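Local coordinates for protein CpuTA1 (Curtobacterium pusillum, PDB 5K3W) that binds pyridoxal-5'-phosphate and belongs to the class IV aminotransferase family, with two copies in its assembly, at residues Ala4-Val9 and Ala39-Ile44; Ala30-Ala35 and Arg94-Ala99; Ala102-Arg107 and Val136-Asp141; Ile119-Ile124 and Arg129-Val134. All blocks are in the same frame, centred on the assembly; numbering follows the deposited sequence.

Contact 1 (Ala4-Val9 and Ala39-Ile44)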
loop_
_atom_site.group_PDB
_atom_site.type_symbol
_atom_site.label_atom_id
_atom_site.label_comp_id
_atom_site.label_asym_id
_atom_site.label_seq_id
_atom_site.Cartn_x
_atom_site.Cartn_y
_atom_site.Cartn_z
ATOM N N ALA A 4 9.405 6.268 -23.267
ATOM C CA ALA A 4 8.902 5.008 -22.737
ATOM C C ALA A 4 7.707 4.492 -23.534
ATOM O O ALA A 4 6.944 5.255 -24.128
ATOM C CB ALA A 4 8.504 5.174 -21.269
ATOM N N THR A 5 7.555 3.172 -23.542
ATOM C CA THR A 5 6.420 2.502 -24.152
ATOM C C THR A 5 5.427 2.155 -23.057
ATOM O O THR A 5 5.825 1.818 -21.938
ATOM C CB THR A 5 6.837 1.216 -24.875
ATOM O OG1 THR A 5 7.680 1.524 -25.985
ATOM C CG2 THR A 5 5.618 0.475 -25.383
ATOM N N LEU A 6 4.140 2.247 -23.384
ATOM C CA LEU A 6 3.067 1.855 -22.485
ATOM C C LEU A 6 2.093 0.956 -23.235
ATOM O O LEU A 6 1.692 1.269 -24.364
ATOM C CB LEU A 6 2.314 3.083 -21.918
ATOM C CG LEU A 6 1.073 2.714 -21.066
ATOM C CD1 LEU A 6 1.443 1.950 -19.794
ATOM C CD2 LEU A 6 0.239 3.913 -20.728
ATOM N N LEU A 7 1.699 -0.144 -22.600
ATOM C CA LEU A 7 0.683 -1.042 -23.129
ATOM C C LEU A 7 -0.427 -1.166 -22.103
ATOM O O LEU A 7 -0.167 -1.480 -20.936
ATOM C CB LEU A 7 1.263 -2.421 -23.450
ATOM C CG LEU A 7 2.264 -2.482 -24.610
ATOM C CD1 LEU A 7 3.304 -3.529 -24.335
ATOM C CD2 LEU A 7 1.565 -2.782 -25.928
ATOM N N THR A 8 -1.650 -0.881 -22.530
ATOM C CA THR A 8 -2.827 -1.190 -21.739
ATOM C C THR A 8 -3.150 -2.659 -21.923
ATOM O O THR A 8 -3.325 -3.114 -23.055
ATOM C CB THR A 8 -4.006 -0.342 -22.188
ATOM O OG1 THR A 8 -3.652 1.033 -22.104
ATOM C CG2 THR A 8 -5.219 -0.607 -21.309
ATOM N N VAL A 9 -3.219 -3.407 -20.829
ATOM C CA VAL A 9 -3.607 -4.808 -20.890
ATOM C C VAL A 9 -5.122 -4.875 -20.712
ATOM O O VAL A 9 -5.645 -4.635 -19.618
ATOM C CB VAL A 9 -2.871 -5.641 -19.837
ATOM C CG1 VAL A 9 -3.307 -7.106 -19.927
ATOM C CG2 VAL A 9 -1.350 -5.506 -20.023
ATOM N N ALA A 39 0.498 10.545 -21.341
ATOM C CA ALA A 39 -0.851 10.984 -21.039
ATOM C C ALA A 39 -1.410 10.246 -19.825
ATOM O O ALA A 39 -1.012 9.114 -19.533
ATOM C CB ALA A 39 -1.770 10.745 -22.238
ATOM N N PRO A 40 -2.337 10.861 -19.100
ATOM C CA PRO A 40 -2.994 10.148 -17.994
ATOM C C PRO A 40 -3.650 8.862 -18.474
ATOM O O PRO A 40 -4.259 8.807 -19.540
ATOM C CB PRO A 40 -4.036 11.153 -17.490
ATOM C CG PRO A 40 -4.200 12.140 -18.624
ATOM C CD PRO A 40 -2.860 12.225 -19.281
ATOM N N GLN A 41 -3.546 7.826 -17.658
ATOM C CA GLN A 41 -4.039 6.519 -18.053
ATOM C C GLN A 41 -4.896 5.817 -17.012
ATOM O O GLN A 41 -5.572 4.847 -17.367
ATOM C CB GLN A 41 -2.863 5.603 -18.418
ATOM C CG GLN A 41 -2.084 6.079 -19.634
ATOM C CD GLN A 41 -2.871 5.948 -20.931
ATOM O OE1 GLN A 41 -3.858 5.217 -21.010
ATOM N NE2 GLN A 41 -2.429 6.657 -21.956
ATOM N N VAL A 42 -4.884 6.245 -15.752
ATOM C CA VAL A 42 -5.592 5.554 -14.685
ATOM C C VAL A 42 -6.771 6.406 -14.237
ATOM O O VAL A 42 -6.648 7.627 -14.084
ATOM C CB VAL A 42 -4.654 5.242 -13.506
ATOM C CG1 VAL A 42 -5.393 4.431 -12.447
ATOM C CG2 VAL A 42 -3.434 4.480 -14.005
ATOM N N ARG A 43 -7.923 5.766 -14.056
ATOM C CA ARG A 43 -9.060 6.476 -13.493
ATOM C C ARG A 43 -8.800 6.777 -12.023
ATOM O O ARG A 43 -8.133 6.013 -11.315
ATOM C CB ARG A 43 -10.343 5.660 -13.632
ATOM C CG ARG A 43 -10.749 5.395 -15.052
ATOM C CD ARG A 43 -11.501 6.556 -15.626
ATOM N NE ARG A 43 -12.735 6.789 -14.886
ATOM C CZ ARG A 43 -13.822 6.032 -14.989
ATOM N NH1 ARG A 43 -13.831 4.987 -15.806
ATOM N NH2 ARG A 43 -14.899 6.321 -14.269
ATOM N N ILE A 44 -9.341 7.911 -11.571
ATOM C CA ILE A 44 -9.111 8.361 -10.209
ATOM C C ILE A 44 -9.738 7.406 -9.201
ATOM O O ILE A 44 -9.301 7.365 -8.050
ATOM C CB ILE A 44 -9.640 9.802 -10.025
ATOM C CG1 ILE A 44 -9.057 10.436 -8.754
ATOM C CG2 ILE A 44 -11.169 9.808 -9.954
ATOM C CD1 ILE A 44 -7.517 10.407 -8.646
HETATM O O HOH W 1 -4.715 2.751 -20.481
#

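Contact 2 (Ala30-Ala35 and Arg94-Ala99)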
loop_
_atom_site.group_PDB
_atom_site.type_symbol
_atom_site.label_atom_id
_atom_site.label_comp_id
_atom_site.label_asym_id
_atom_site.label_seq_id
_atom_site.Cartn_x
_atom_site.Cartn_y
_atom_site.Cartn_z
ATOM N N ALA A 30 -5.172 -9.204 -29.139
ATOM C CA ALA A 30 -4.105 -9.830 -28.378
ATOM C C ALA A 30 -4.273 -9.659 -26.875
ATOM O O ALA A 30 -3.520 -10.268 -26.115
ATOM C CB ALA A 30 -2.748 -9.269 -28.806
ATOM N N GLY A 31 -5.234 -8.860 -26.427
ATOM C CA GLY A 31 -5.374 -8.588 -25.017
ATOM C C GLY A 31 -4.627 -7.366 -24.540
ATOM O O GLY A 31 -4.618 -7.099 -23.330
ATOM N N PHE A 32 -4.012 -6.611 -25.450
ATOM C CA PHE A 32 -3.275 -5.412 -25.088
ATOM C C PHE A 32 -3.137 -4.541 -26.328
ATOM O O PHE A 32 -3.163 -5.033 -27.457
ATOM C CB PHE A 32 -1.895 -5.757 -24.505
ATOM C CG PHE A 32 -1.043 -6.575 -25.436
ATOM C CD1 PHE A 32 -0.347 -5.968 -26.478
ATOM C CD2 PHE A 32 -0.972 -7.950 -25.298
ATOM C CE1 PHE A 32 0.424 -6.724 -27.353
ATOM C CE2 PHE A 32 -0.218 -8.711 -26.168
ATOM C CZ PHE A 32 0.487 -8.102 -27.194
ATOM N N VAL A 33 -2.965 -3.241 -26.100
ATOM C CA VAL A 33 -2.778 -2.266 -27.168
ATOM C C VAL A 33 -1.856 -1.168 -26.655
ATOM O O VAL A 33 -1.844 -0.849 -25.464
ATOM C CB VAL A 33 -4.120 -1.657 -27.643
ATOM C CG1 VAL A 33 -5.079 -2.750 -28.092
ATOM C CG2 VAL A 33 -4.742 -0.842 -26.514
ATOM N N LEU A 34 -1.081 -0.583 -27.565
ATOM C CA LEU A 34 -0.214 0.525 -27.193
ATOM C C LEU A 34 -1.038 1.727 -26.738
ATOM O O LEU A 34 -2.155 1.956 -27.212
ATOM C CB LEU A 34 0.675 0.918 -28.366
ATOM C CG LEU A 34 1.747 -0.093 -28.748
ATOM C CD1 LEU A 34 2.285 0.237 -30.126
ATOM C CD2 LEU A 34 2.874 -0.101 -27.724
ATOM N N ALA A 35 -0.470 2.492 -25.803
ATOM C CA ALA A 35 -1.045 3.743 -25.330
ATOM C C ALA A 35 0.080 4.740 -25.044
ATOM O O ALA A 35 1.256 4.379 -24.951
ATOM C CB ALA A 35 -1.918 3.516 -24.084
ATOM N N ARG A 94 2.968 -12.178 -20.993
ATOM C CA ARG A 94 4.206 -12.479 -21.708
ATOM C C ARG A 94 4.244 -11.744 -23.042
ATOM O O ARG A 94 5.203 -11.029 -23.355
ATOM C CB ARG A 94 4.337 -13.987 -21.915
ATOM C CG ARG A 94 5.574 -14.384 -22.696
ATOM C CD ARG A 94 5.643 -15.884 -22.950
ATOM N NE ARG A 94 5.525 -16.670 -21.723
ATOM C CZ ARG A 94 4.519 -17.504 -21.447
ATOM N NH1 ARG A 94 3.529 -17.688 -22.315
ATOM N NH2 ARG A 94 4.510 -18.171 -20.302
ATOM N N GLU A 95 3.185 -11.894 -23.834
ATOM C CA GLU A 95 3.128 -11.222 -25.123
ATOM C C GLU A 95 3.217 -9.714 -24.949
ATOM O O GLU A 95 3.899 -9.032 -25.727
ATOM C CB GLU A 95 1.847 -11.626 -25.860
ATOM C CG GLU A 95 1.948 -12.987 -26.566
ATOM C CD GLU A 95 2.702 -12.910 -27.902
ATOM O OE1 GLU A 95 2.242 -12.166 -28.790
ATOM O OE2 GLU A 95 3.755 -13.570 -28.064
ATOM N N ALA A 96 2.551 -9.179 -23.917
ATOM C CA ALA A 96 2.556 -7.737 -23.697
ATOM C C ALA A 96 3.962 -7.229 -23.409
ATOM O O ALA A 96 4.364 -6.185 -23.927
ATOM C CB ALA A 96 1.611 -7.360 -22.554
ATOM N N VAL A 97 4.730 -7.955 -22.592
ATOM C CA VAL A 97 6.071 -7.493 -22.243
ATOM C C VAL A 97 6.985 -7.516 -23.466
ATOM O O VAL A 97 7.759 -6.577 -23.699
ATOM C CB VAL A 97 6.640 -8.342 -21.091
ATOM C CG1 VAL A 97 8.118 -8.079 -20.918
ATOM C CG2 VAL A 97 5.872 -8.078 -19.788
ATOM N N LEU A 98 6.907 -8.584 -24.268
ATOM C CA LEU A 98 7.776 -8.696 -25.436
ATOM C C LEU A 98 7.418 -7.664 -26.500
ATOM O O LEU A 98 8.306 -7.073 -27.120
ATOM C CB LEU A 98 7.705 -10.111 -26.001
ATOM C CG LEU A 98 8.250 -11.163 -25.037
ATOM C CD1 LEU A 98 8.183 -12.561 -25.621
ATOM C CD2 LEU A 98 9.672 -10.798 -24.662
ATOM N N ALA A 99 6.126 -7.429 -26.723
ATOM C CA ALA A 99 5.722 -6.369 -27.639
ATOM C C ALA A 99 6.218 -5.010 -27.155
ATOM O O ALA A 99 6.659 -4.169 -27.957
ATOM C CB ALA A 99 4.204 -6.365 -27.791
#

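Contact 3 (Ala102-Arg107 and Val136-Asp141)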
loop_
_atom_site.group_PDB
_atom_site.type_symbol
_atom_site.label_atom_id
_atom_site.label_comp_id
_atom_site.label_asym_id
_atom_site.label_seq_id
_atom_site.Cartn_x
_atom_site.Cartn_y
_atom_site.Cartn_z
ATOM N N ALA A 102 9.779 -4.739 -27.827
ATOM C CA ALA A 102 9.957 -4.589 -29.261
ATOM C C ALA A 102 9.652 -3.162 -29.688
ATOM O O ALA A 102 10.414 -2.565 -30.461
ATOM C CB ALA A 102 9.077 -5.600 -30.011
ATOM N N ASP A 103 8.559 -2.587 -29.172
ATOM C CA ASP A 103 8.183 -1.236 -29.578
ATOM C C ASP A 103 9.166 -0.197 -29.055
ATOM O O ASP A 103 9.510 0.757 -29.765
ATOM C CB ASP A 103 6.778 -0.900 -29.099
ATOM C CG ASP A 103 6.412 0.537 -29.394
ATOM O OD1 ASP A 103 5.893 0.799 -30.503
ATOM O OD2 ASP A 103 6.665 1.408 -28.525
ATOM N N TYR A 104 9.618 -0.352 -27.814
ATOM C CA TYR A 104 10.615 0.571 -27.296
ATOM C C TYR A 104 11.853 0.587 -28.186
ATOM O O TYR A 104 12.370 1.654 -28.526
ATOM C CB TYR A 104 10.993 0.205 -25.860
ATOM C CG TYR A 104 11.911 1.229 -25.247
ATOM C CD1 TYR A 104 13.288 1.178 -25.479
ATOM C CD2 TYR A 104 11.401 2.275 -24.462
ATOM C CE1 TYR A 104 14.137 2.118 -24.942
ATOM C CE2 TYR A 104 12.249 3.226 -23.911
ATOM C CZ TYR A 104 13.619 3.142 -24.156
ATOM O OH TYR A 104 14.477 4.074 -23.627
ATOM N N ARG A 105 12.347 -0.589 -28.576
ATOM C CA ARG A 105 13.593 -0.627 -29.329
ATOM C C ARG A 105 13.404 -0.170 -30.768
ATOM O O ARG A 105 14.323 0.402 -31.360
ATOM C CB ARG A 105 14.199 -2.034 -29.276
ATOM C CG ARG A 105 14.874 -2.338 -27.940
ATOM C CD ARG A 105 14.830 -3.821 -27.579
ATOM N NE ARG A 105 15.595 -4.650 -28.506
ATOM C CZ ARG A 105 16.919 -4.743 -28.492
ATOM N NH1 ARG A 105 17.619 -4.057 -27.602
ATOM N NH2 ARG A 105 17.548 -5.509 -29.372
ATOM N N SER A 106 12.233 -0.392 -31.352
ATOM C CA SER A 106 12.085 0.002 -32.743
ATOM C C SER A 106 12.033 1.516 -32.875
ATOM O O SER A 106 12.421 2.055 -33.918
ATOM C CB SER A 106 10.847 -0.648 -33.367
ATOM O OG SER A 106 9.665 -0.053 -32.895
ATOM N N ARG A 107 11.588 2.213 -31.826
ATOM C CA ARG A 107 11.576 3.672 -31.811
ATOM C C ARG A 107 12.872 4.270 -31.283
ATOM O O ARG A 107 13.355 5.269 -31.827
ATOM C CB ARG A 107 10.409 4.184 -30.957
ATOM C CG ARG A 107 9.047 3.897 -31.534
ATOM C CD ARG A 107 7.947 4.463 -30.653
ATOM N NE ARG A 107 7.984 3.944 -29.288
ATOM C CZ ARG A 107 8.354 4.655 -28.230
ATOM N NH1 ARG A 107 8.715 5.922 -28.371
ATOM N NH2 ARG A 107 8.349 4.106 -27.032
ATOM N N VAL A 136 7.691 -0.001 -20.550
ATOM C CA VAL A 136 9.112 -0.254 -20.739
ATOM C C VAL A 136 9.833 1.088 -20.795
ATOM O O VAL A 136 9.330 2.048 -21.384
ATOM C CB VAL A 136 9.362 -1.060 -22.035
ATOM C CG1 VAL A 136 10.847 -1.231 -22.278
ATOM C CG2 VAL A 136 8.641 -2.421 -21.973
ATOM N N ASP A 137 11.010 1.162 -20.190
ATOM C CA ASP A 137 11.726 2.426 -20.190
ATOM C C ASP A 137 13.157 2.169 -19.749
ATOM O O ASP A 137 13.494 1.091 -19.248
ATOM C CB ASP A 137 11.052 3.454 -19.282
ATOM C CG ASP A 137 11.576 4.864 -19.499
ATOM O OD1 ASP A 137 12.289 5.087 -20.502
ATOM O OD2 ASP A 137 11.253 5.758 -18.681
ATOM N N GLU A 138 13.993 3.184 -19.944
ATOM C CA GLU A 138 15.387 3.104 -19.540
ATOM C C GLU A 138 15.490 3.022 -18.024
ATOM O O GLU A 138 14.748 3.689 -17.297
ATOM C CB GLU A 138 16.153 4.315 -20.064
ATOM C CG GLU A 138 17.575 3.996 -20.457
ATOM C CD GLU A 138 18.194 5.065 -21.345
ATOM O OE1 GLU A 138 19.315 4.826 -21.855
ATOM O OE2 GLU A 138 17.562 6.134 -21.536
ATOM N N GLY A 139 16.405 2.177 -17.548
ATOM C CA GLY A 139 16.562 1.994 -16.127
ATOM C C GLY A 139 17.429 3.056 -15.500
ATOM O O GLY A 139 18.163 3.780 -16.173
ATOM N N GLU A 140 17.331 3.154 -14.180
ATOM C CA GLU A 140 18.200 4.054 -13.439
ATOM C C GLU A 140 19.632 3.543 -13.471
ATOM O O GLU A 140 19.884 2.335 -13.523
ATOM C CB GLU A 140 17.742 4.183 -11.991
ATOM C CG GLU A 140 18.789 4.820 -11.103
ATOM C CD GLU A 140 18.367 4.890 -9.652
ATOM O OE1 GLU A 140 17.141 4.954 -9.392
ATOM O OE2 GLU A 140 19.268 4.872 -8.775
ATOM N N ASP A 141 20.576 4.479 -13.443
ATOM C CA ASP A 141 21.997 4.144 -13.416
ATOM C C ASP A 141 22.375 3.657 -12.018
ATOM O O ASP A 141 22.370 4.434 -11.058
ATOM C CB ASP A 141 22.816 5.363 -13.829
ATOM C CG ASP A 141 24.309 5.101 -13.842
ATOM O OD1 ASP A 141 24.758 4.037 -13.357
ATOM O OD2 ASP A 141 25.042 5.986 -14.322
#

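Contact 4 (Ile119-Ile124 and Arg129-Val134)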
loop_
_atom_site.group_PDB
_atom_site.type_symbol
_atom_site.label_atom_id
_atom_site.label_comp_id
_atom_site.label_asym_id
_atom_site.label_seq_id
_atom_site.Cartn_x
_atom_site.Cartn_y
_atom_site.Cartn_z
ATOM N N ILE A 119 1.758 -3.971 -13.939
ATOM C CA ILE A 119 0.887 -3.468 -12.889
ATOM C C ILE A 119 -0.506 -4.044 -13.086
ATOM O O ILE A 119 -1.127 -3.835 -14.134
ATOM C CB ILE A 119 0.857 -1.934 -12.861
ATOM C CG1 ILE A 119 2.230 -1.418 -12.423
ATOM C CG2 ILE A 119 -0.240 -1.436 -11.929
ATOM C CD1 ILE A 119 2.360 0.063 -12.495
ATOM N N LEU A 120 -0.997 -4.757 -12.072
ATOM C CA LEU A 120 -2.307 -5.396 -12.107
ATOM C C LEU A 120 -3.086 -4.987 -10.864
ATOM O O LEU A 120 -2.648 -5.260 -9.741
ATOM C CB LEU A 120 -2.167 -6.919 -12.181
ATOM C CG LEU A 120 -3.435 -7.778 -12.045
ATOM C CD1 LEU A 120 -4.462 -7.369 -13.062
ATOM C CD2 LEU A 120 -3.085 -9.249 -12.213
ATOM N N THR A 121 -4.239 -4.355 -11.058
ATOM C CA THR A 121 -5.059 -3.885 -9.941
ATOM C C THR A 121 -6.450 -4.516 -9.982
ATOM O O THR A 121 -6.859 -5.129 -10.974
ATOM C CB THR A 121 -5.207 -2.356 -9.943
ATOM O OG1 THR A 121 -6.215 -1.991 -10.890
ATOM C CG2 THR A 121 -3.891 -1.671 -10.315
ATOM N N ARG A 122 -7.184 -4.340 -8.883
ATOM C CA ARG A 122 -8.556 -4.832 -8.789
ATOM C C ARG A 122 -9.516 -4.036 -9.667
ATOM O O ARG A 122 -10.675 -4.434 -9.803
ATOM C CB ARG A 122 -9.027 -4.824 -7.317
ATOM C CG ARG A 122 -10.157 -5.831 -6.980
ATOM C CD ARG A 122 -10.350 -6.024 -5.461
ATOM N NE ARG A 122 -9.091 -6.229 -4.735
ATOM C CZ ARG A 122 -8.526 -7.414 -4.489
ATOM N NH1 ARG A 122 -9.101 -8.534 -4.900
ATOM N NH2 ARG A 122 -7.373 -7.481 -3.837
ATOM N N GLY A 123 -9.063 -2.933 -10.267
ATOM C CA GLY A 123 -9.847 -2.190 -11.234
ATOM C C GLY A 123 -10.558 -0.984 -10.641
ATOM O O GLY A 123 -10.472 -0.665 -9.449
ATOM N N ILE A 124 -11.266 -0.299 -11.540
ATOM C CA ILE A 124 -12.207 0.746 -11.164
ATOM C C ILE A 124 -13.221 0.192 -10.176
ATOM O O ILE A 124 -13.802 -0.878 -10.392
ATOM C CB ILE A 124 -12.895 1.291 -12.425
ATOM C CG1 ILE A 124 -11.835 1.653 -13.485
ATOM C CG2 ILE A 124 -13.810 2.450 -12.062
ATOM C CD1 ILE A 124 -12.397 2.011 -14.849
ATOM N N ARG A 129 -13.766 -5.531 -12.648
ATOM C CA ARG A 129 -12.908 -5.767 -13.812
ATOM C C ARG A 129 -11.479 -5.297 -13.557
ATOM O O ARG A 129 -11.184 -4.094 -13.672
ATOM C CB ARG A 129 -13.463 -5.075 -15.048
ATOM C CG ARG A 129 -14.763 -5.653 -15.570
ATOM C CD ARG A 129 -15.009 -5.219 -17.015
ATOM N NE ARG A 129 -14.536 -3.854 -17.253
ATOM C CZ ARG A 129 -13.358 -3.553 -17.800
ATOM N NH1 ARG A 129 -12.533 -4.527 -18.174
ATOM N NH2 ARG A 129 -13.003 -2.279 -17.977
ATOM N N PRO A 130 -10.561 -6.209 -13.257
ATOM C CA PRO A 130 -9.171 -5.809 -13.000
ATOM C C PRO A 130 -8.614 -4.913 -14.102
ATOM O O PRO A 130 -9.038 -4.978 -15.256
ATOM C CB PRO A 130 -8.431 -7.150 -12.942
ATOM C CG PRO A 130 -9.468 -8.088 -12.423
ATOM C CD PRO A 130 -10.766 -7.650 -13.057
ATOM N N SER A 131 -7.661 -4.060 -13.726
ATOM C CA SER A 131 -6.885 -3.256 -14.658
ATOM C C SER A 131 -5.469 -3.811 -14.767
ATOM O O SER A 131 -4.958 -4.456 -13.844
ATOM C CB SER A 131 -6.826 -1.790 -14.217
ATOM O OG SER A 131 -8.109 -1.186 -14.230
ATOM N N GLY A 132 -4.840 -3.532 -15.903
ATOM C CA GLY A 132 -3.490 -4.006 -16.167
ATOM C C GLY A 132 -2.745 -3.082 -17.107
ATOM O O GLY A 132 -3.328 -2.490 -18.018
ATOM N N TRP A 133 -1.438 -2.962 -16.876
ATOM C CA TRP A 133 -0.564 -2.138 -17.690
ATOM C C TRP A 133 0.827 -2.748 -17.722
ATOM O O TRP A 133 1.253 -3.427 -16.785
ATOM C CB TRP A 133 -0.463 -0.711 -17.147
ATOM C CG TRP A 133 -1.718 0.067 -17.200
ATOM C CD1 TRP A 133 -2.196 0.767 -18.264
ATOM C CD2 TRP A 133 -2.649 0.263 -16.132
ATOM N NE1 TRP A 133 -3.384 1.379 -17.933
ATOM C CE2 TRP A 133 -3.687 1.087 -16.628
ATOM C CE3 TRP A 133 -2.716 -0.183 -14.808
ATOM C CZ2 TRP A 133 -4.782 1.483 -15.845
ATOM C CZ3 TRP A 133 -3.811 0.207 -14.027
ATOM C CH2 TRP A 133 -4.826 1.034 -14.554
ATOM N N VAL A 134 1.544 -2.468 -18.800
ATOM C CA VAL A 134 2.970 -2.741 -18.905
ATOM C C VAL A 134 3.614 -1.489 -19.463
ATOM O O VAL A 134 3.135 -0.946 -20.464
ATOM C CB VAL A 134 3.275 -3.941 -19.832
ATOM C CG1 VAL A 134 4.791 -4.196 -19.900
ATOM C CG2 VAL A 134 2.544 -5.180 -19.387
HETATM O O HOH W 2 -13.057 -3.273 -10.532
HETATM O O HOH W 3 -12.031 -1.761 -13.961
#

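Contact 1 (Ala4-Val9 and Ala39-Ile44)
The flat group here is the amide of Gln-41, and Leu-6 lies over one of its faces: the CD2 methyl of Leu-6 stands 3.7 Å from CD of Gln-41, largely along the normal to the amide plane. The same methyl comes to 3.4 Å from CG of Gln-41, so the bend just before the amide is touched as well. At the oxygen end a water takes over, donating to OE1 of Gln-41 at 2.7 Å from a position tilted out of the amide plane. That water also hydrogen-bonds OG1 of Thr-8 at 2.6 Å. The two side-chain oxygens are 4.3 Å apart, OG1 of Thr-8 from OE1 of Gln-41, so the water is their link. At the nitrogen end, NE2 of Gln-41 donates to the backbone oxygen of Asp-36, which together with the water fixes how the amide is turned.

Leu-6 and Gln-41 approach from opposite directions, and the bend of Gln-41 at chi2 (-69°) turns one face of the amide toward the leucine methyl. The backbones stay well apart, with CA of Thr-8 8.6 Å from CA of Gln-41, and only 93 Å² is buried. Backbone bonds tie Gln-41 and Val-42 to the second subunit. The arrangement is that of a loop at the subunit interface, joining strand 32-35 to helix 47-50, that meets strand 5-9 through the Leu-6/Gln-41 packing and one bridging water.

Contact 2 (Ala30-Ala35 and Arg94-Ala99)
The ring of Phe-32 rests on helix 94-99 through a CH-pi contact: CA of Ala-96 lies 3.9 Å from the ring centroid and 13° off the ring normal, nearly over the centre of one face. The opposite face is met by CB of Ala-30 from its own segment, offset toward the rim, so the ring is sandwiched between the helix and the turn that precedes its strand.

Apolar contacts surround this centre. CB of Ala-96 reaches CD2 of Phe-32 at 3.8 Å, and one helical turn further on CB of Ala-99 meets CE1 of Phe-32, also at 3.8 Å. From the residue before Ala-96, CB of Glu-95 approaches CE2 of Phe-32 obliquely at 3.6 Å.

Polar bonding plays no part across the pair; the helix supplies its own, as in Ala-99 N to Glu-95 O at 2.9 Å. With chi1 at 57°, CG of Phe-32 sits between its backbone N and carbonyl carbon, which carries the ring out to the small residues of the helix. Gly-31 makes the turn into the strand.

Strand 32-35 is an outermost strand of its sheet within the chain, bonded to strand 5-9, whose Leu-7 also touches Phe-32. Segment 94-99 of helix 90-108 runs roughly along strand 32-35, 31° between their directions, and Val-97, directed away from that strand, packs on strand 114-121 of the same sheet.

Contact 3 (Ala102-Arg107 and Val136-Asp141)
Tyr-104 meets Val-136 because chi1 of the tyrosine (-174°) swings its ring out from the helix and along the strand, while chi1 of Val-136 (176°) sets CG1 beneath the root of that ring. The resulting contact is CB of Tyr-104 to CG1 of Val-136 at 3.9 Å, the two side chains crossing at a slant. Farther out, the ring follows the backbone residue by residue: CD2 of Tyr-104 lies 3.7 Å from O of Val-136, and CE2 of Tyr-104 lies 3.8 Å from CA of Asp-137. At the far end OH of Tyr-104 is 3.8 Å from N of Glu-138, a distance of packing and not of bonding.

Several charged groups beside the ring are paired. NE of Arg-107 makes a 3.0 Å salt bridge to OD2 of Asp-103; OD2 lies close to the guanidinium plane, while NE meets it from above the carboxylate plane. The same OD2 is bonded by OG1 of Thr-5, and OD1 of Asp-137 pairs with Arg-3.

Helix segment 102-107 is thus inclined 46° to strand segment 136-138. Strand 5-9 flanks Val-136 through Thr-5, and strand 114-121 presents Leu-114 to Tyr-104 and Ala-116 to Val-136.

Contact 4 (Ile119-Ile124 and Arg129-Val134)
Ile-119 and Trp-133 pair tightly, N of Ile-119 to O of Trp-133 and N of Trp-133 to O of Ile-119, each at 2.9 Å. Thr-121 and Ser-131 form the next hydrogen-bonded pair: N of Thr-121 reaches O of Ser-131 at 2.9 Å, whereas N of Ser-131 meets O of Thr-121 at 3.1 Å from above its carbonyl plane. On the tryptophan side, CG2 of Ile-119 abuts the indole edge at CE3 of Trp-133 (4.0 Å), and CG2 of Thr-121 lies at the same edge. On the other side, Leu-120 and Pro-130 run side by side.

Beyond Thr-121 direct N-H...O pairing stops, though Gly-123 still packs closely on Arg-129 and Pro-130, and waters bridge the backbones. One water joins N of Ile-124 and O of Arg-129; a second joins O of Arg-122, O of Ile-124 and N of Arg-129. OG1 of Thr-121 (chi1 80°) accepts from N of Gly-123 at 3.1 Å, an ST turn.

Asp-46 bonds both OG1 of Thr-121 and OG of Ser-131, clasping the strands where direct pairing ends. The chemistry is consistent with a hairpin held by backbone bonds in its strands and through water toward its loop.

All four contacts serve one antiparallel sheet and the helix 90-108 packed on it, and all are partly buried. Contact 4, its backbone-bonded hairpin, buries by far the largest area, 433 Å², with six of eleven touching residues buried. Contacts 2 and 3 lean successive parts of the same helix on that sheet, each through one aromatic ring and without bonds across; in contact 2 the ring meets alanines and the exposed Glu-95 at an outermost strand, in contact 3 it lies along strand backbone amid charged residues. Contact 1, the smallest, combines one apolar touch with a water bridge, in a loop facing the second subunit, which contact 4 also touches. Through strand 5-9, contact 1 adjoins all the others.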